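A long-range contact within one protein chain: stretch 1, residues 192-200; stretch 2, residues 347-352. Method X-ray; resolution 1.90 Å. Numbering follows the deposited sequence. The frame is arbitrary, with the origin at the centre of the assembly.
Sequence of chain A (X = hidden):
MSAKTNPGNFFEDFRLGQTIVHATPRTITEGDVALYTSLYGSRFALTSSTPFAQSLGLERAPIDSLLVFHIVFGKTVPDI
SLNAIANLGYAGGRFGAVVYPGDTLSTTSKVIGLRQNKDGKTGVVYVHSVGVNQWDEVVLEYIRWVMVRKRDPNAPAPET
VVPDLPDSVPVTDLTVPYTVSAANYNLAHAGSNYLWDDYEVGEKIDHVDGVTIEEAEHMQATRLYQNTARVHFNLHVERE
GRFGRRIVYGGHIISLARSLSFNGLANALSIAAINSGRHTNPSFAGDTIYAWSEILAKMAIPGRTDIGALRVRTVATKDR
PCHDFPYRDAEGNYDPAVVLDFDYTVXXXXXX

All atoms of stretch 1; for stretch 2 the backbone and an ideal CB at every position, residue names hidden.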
# COMPACT_ATOMS: atom_id res chain seq x y z
N SER A 192 22.88 -16.01 -0.82
CA SER A 192 23.54 -16.99 -1.69
C SER A 192 25.03 -17.04 -1.45
O SER A 192 25.64 -16.04 -1.06
CB SER A 192 23.27 -16.69 -3.18
OG SER A 192 23.92 -17.63 -4.02
N ASN A 193 25.60 -18.22 -1.67
CA ASN A 193 27.05 -18.41 -1.67
C ASN A 193 27.69 -18.12 -3.02
O ASN A 193 28.89 -17.91 -3.09
CB ASN A 193 27.41 -19.82 -1.20
CG ASN A 193 27.05 -20.06 0.25
OD1 ASN A 193 27.24 -19.18 1.10
ND2 ASN A 193 26.50 -21.24 0.53
N TYR A 194 26.87 -18.08 -4.07
CA TYR A 194 27.35 -17.84 -5.43
C TYR A 194 27.73 -16.38 -5.67
O TYR A 194 26.91 -15.48 -5.55
CB TYR A 194 26.32 -18.32 -6.46
CG TYR A 194 26.14 -19.83 -6.43
CD1 TYR A 194 27.12 -20.68 -6.94
CD2 TYR A 194 24.99 -20.40 -5.89
CE1 TYR A 194 26.97 -22.06 -6.92
CE2 TYR A 194 24.83 -21.79 -5.86
CZ TYR A 194 25.82 -22.61 -6.37
OH TYR A 194 25.66 -23.98 -6.34
N LEU A 195 29.00 -16.17 -6.01
CA LEU A 195 29.52 -14.83 -6.30
C LEU A 195 29.81 -14.68 -7.80
O LEU A 195 29.58 -15.60 -8.59
CB LEU A 195 30.75 -14.53 -5.42
CG LEU A 195 30.47 -14.48 -3.92
CD1 LEU A 195 31.76 -14.32 -3.11
CD2 LEU A 195 29.48 -13.36 -3.59
N TRP A 196 30.31 -13.51 -8.18
CA TRP A 196 30.59 -13.18 -9.59
C TRP A 196 31.41 -14.26 -10.26
O TRP A 196 31.10 -14.69 -11.37
CB TRP A 196 31.29 -11.83 -9.63
CG TRP A 196 31.74 -11.30 -10.97
CD1 TRP A 196 31.00 -10.55 -11.90
CD2 TRP A 196 33.11 -11.36 -11.53
NE1 TRP A 196 31.79 -10.20 -12.98
CE2 TRP A 196 33.06 -10.65 -12.82
CE3 TRP A 196 34.31 -11.94 -11.13
CZ2 TRP A 196 34.19 -10.53 -13.63
CZ3 TRP A 196 35.44 -11.81 -11.95
CH2 TRP A 196 35.37 -11.13 -13.18
N ASP A 197 32.45 -14.71 -9.56
CA ASP A 197 33.35 -15.75 -10.07
C ASP A 197 32.64 -17.05 -10.41
O ASP A 197 33.13 -17.79 -11.26
CB ASP A 197 34.47 -16.03 -9.05
CG ASP A 197 35.07 -14.76 -8.47
OD1 ASP A 197 34.33 -13.99 -7.83
OD2 ASP A 197 36.28 -14.54 -8.65
N ASP A 198 31.51 -17.33 -9.78
CA ASP A 198 30.88 -18.65 -9.87
C ASP A 198 29.86 -18.79 -11.00
O ASP A 198 29.43 -19.90 -11.32
CB ASP A 198 30.23 -19.04 -8.53
CG ASP A 198 31.17 -18.85 -7.36
OD1 ASP A 198 32.34 -19.28 -7.44
OD2 ASP A 198 30.73 -18.26 -6.35
N TYR A 199 29.46 -17.67 -11.59
CA TYR A 199 28.50 -17.69 -12.69
C TYR A 199 29.21 -18.02 -14.01
O TYR A 199 30.34 -17.59 -14.24
CB TYR A 199 27.71 -16.37 -12.73
CG TYR A 199 26.66 -16.33 -11.65
CD1 TYR A 199 26.97 -15.88 -10.37
CD2 TYR A 199 25.36 -16.80 -11.90
CE1 TYR A 199 26.01 -15.87 -9.37
CE2 TYR A 199 24.40 -16.80 -10.90
CZ TYR A 199 24.73 -16.33 -9.65
OH TYR A 199 23.77 -16.32 -8.67
N GLU A 200 28.54 -18.81 -14.85
CA GLU A 200 29.11 -19.25 -16.12
C GLU A 200 28.42 -18.53 -17.27
O GLU A 200 27.19 -18.56 -17.37
CB GLU A 200 28.95 -20.76 -16.30
CG GLU A 200 29.76 -21.59 -15.31
CD GLU A 200 29.19 -22.98 -15.09
OE1 GLU A 200 28.74 -23.62 -16.07
OE2 GLU A 200 29.18 -23.44 -13.93
N UNK A 347 25.59 -5.46 -10.85
CA UNK A 347 26.85 -5.51 -10.14
C UNK A 347 26.77 -6.66 -9.15
O UNK A 347 25.72 -6.86 -8.53
CB UNK A 347 27.16 -4.18 -9.44
N UNK A 348 27.86 -7.41 -8.99
CA UNK A 348 27.91 -8.53 -8.04
C UNK A 348 29.26 -8.57 -7.35
O UNK A 348 30.29 -8.42 -8.00
CB UNK A 348 27.64 -9.86 -8.75
N UNK A 349 29.28 -8.81 -6.02
CA UNK A 349 30.56 -8.94 -5.32
C UNK A 349 31.41 -10.06 -5.91
O UNK A 349 30.87 -11.08 -6.38
CB UNK A 349 30.33 -9.20 -3.83
N UNK A 350 32.71 -9.86 -5.89
CA UNK A 350 33.68 -10.88 -6.33
C UNK A 350 34.34 -11.59 -5.15
O UNK A 350 34.40 -11.05 -4.04
CB UNK A 350 34.76 -10.24 -7.21
N UNK A 351 34.85 -12.80 -5.38
CA UNK A 351 35.58 -13.50 -4.32
C UNK A 351 36.92 -12.82 -4.04
O UNK A 351 37.59 -12.35 -4.95
CB UNK A 351 35.80 -14.96 -4.70
N UNK A 352 37.28 -12.74 -2.76
CA UNK A 352 38.49 -12.05 -2.35
C UNK A 352 39.50 -12.99 -1.73
O UNK A 352 40.25 -13.65 -2.45
CB UNK A 352 38.15 -10.93 -1.36

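Position 347 has its CA-to-CB bond directed away from stretch 1, and nothing of that stretch lies within 5.5 Å of the ideal CB. With strand-like backbone angles, many residues would do, and this contact does not choose among them. The deposited residue is Leu347, which takes no part here.

Position 348 continues the strand, and alternation turns its CB toward stretch 1, 4.2 Å from Trp196 CB. Beyond it lie the backbone between Leu195 and Trp196 and the ring of Tyr199. This calls for reach without charge: a long, unbranched apolar chain such as methionine suits it best, and leucine or isoleucine would fill less of the reach. The residue is Met348, present as selenomethionine. With chi1 and chi2 both t it is extended as far as SE, its CG 4.0 Å from Trp196 CB, and SE is carried to 3.5 Å from Leu195 C and 3.4 Å from Tyr199 CE1; chi3, m, then turns only CE. SE approaches the tyrosine ring obliquely, 4.3 Å from its centroid.

At 349 the CB points sideways, 4.3 Å from Leu195 CD2, so a compact apolar group is the natural guess. The backbone says more: phi of -58° is compatible with proline, and the carbonyl O accepts a hydrogen bond from Trp196 N at 3.1 Å, a link that any side chain could keep. Valine, alanine or proline would each be reasonable. It is Pro349, whose CB packs 4.1 Å from Leu195 CD2 while its carbonyl ties down the start of the short 3-10 segment.

Position 350 sits where the two backbones register, the CA of 350 lying 5.0 Å from Trp196 CA. The CB points sideways, 4.3 Å from Trp196 CE3 and 3.8 Å from Asp197 OD1. An indole beside a carboxylate favours a long chain with aliphatic carbons and a positive end; lysine or arginine would suit, and glutamine would keep the aliphatic part without the charge. Arg350 lies along the ring, its CD over the face of the six-membered ring, 3.9 Å from the centroid. Its NE is 3.3 Å from Trp196 CZ3, which lies over one face of the guanidinium. The charge reaches Asp197 through water 2, which accepts from Arg350 NE at 2.9 Å and donates to Asp197 OD2 at 2.6 Å.

At 351 the main chain is already held: its N donates to Asp197 OD1 at 2.8 Å, nearly linear. The CB points sideways, but Asp198 offers a carboxylate further along and Asn193 a backbone carbonyl, so a long cation is indicated, lysine or arginine. Arg351 has the two-pronged end to exploit this: NH1 donates to Asp198 OD1 at 2.8 Å and NH2 to Asp198 OD2 at 2.7 Å, a bidentate salt bridge. Since OD2 also accepts from Leu195 N at 2.7 Å, the arginine grips a carboxylate already fixed by its own loop. Leu195 CB covers one guanidinium face, and water 1 links Arg351 NH2 (2.9 Å) to Asn193 O (2.7 Å).

At 352 the ideal CB is directed away, with room around it, so almost any residue would do; Gly352 is poorly ordered.

Stretch 2 347-352: LMPRRG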
# COMPACT_ATOMS: atom_id res chain seq x y z
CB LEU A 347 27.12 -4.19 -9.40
CG LEU A 347 27.09 -2.88 -10.21
CD1 LEU A 347 27.27 -1.68 -9.29
CD2 LEU A 347 28.14 -2.87 -11.30
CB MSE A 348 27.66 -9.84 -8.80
CG MSE A 348 27.74 -11.05 -7.87
SE MSE A 348 27.14 -12.70 -8.78
CE MSE A 348 25.22 -12.40 -9.23
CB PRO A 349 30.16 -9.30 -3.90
CG PRO A 349 28.77 -8.79 -3.76
CD PRO A 349 28.14 -8.98 -5.10
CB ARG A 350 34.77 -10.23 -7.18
CG ARG A 350 34.27 -9.70 -8.51
CD ARG A 350 35.39 -9.06 -9.32
NE ARG A 350 36.58 -9.91 -9.45
CZ ARG A 350 37.58 -9.68 -10.29
NH1 ARG A 350 37.57 -8.63 -11.09
NH2 ARG A 350 38.62 -10.52 -10.32
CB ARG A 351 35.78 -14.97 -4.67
CG ARG A 351 36.25 -15.81 -3.49
CD ARG A 351 35.90 -17.27 -3.64
NE ARG A 351 34.47 -17.50 -3.50
CZ ARG A 351 33.66 -17.90 -4.47
NH1 ARG A 351 34.14 -18.14 -5.69
NH2 ARG A 351 32.38 -18.08 -4.21
O HOH W 1 31.18 -17.96 -1.58
O HOH W 2 37.46 -12.31 -8.09
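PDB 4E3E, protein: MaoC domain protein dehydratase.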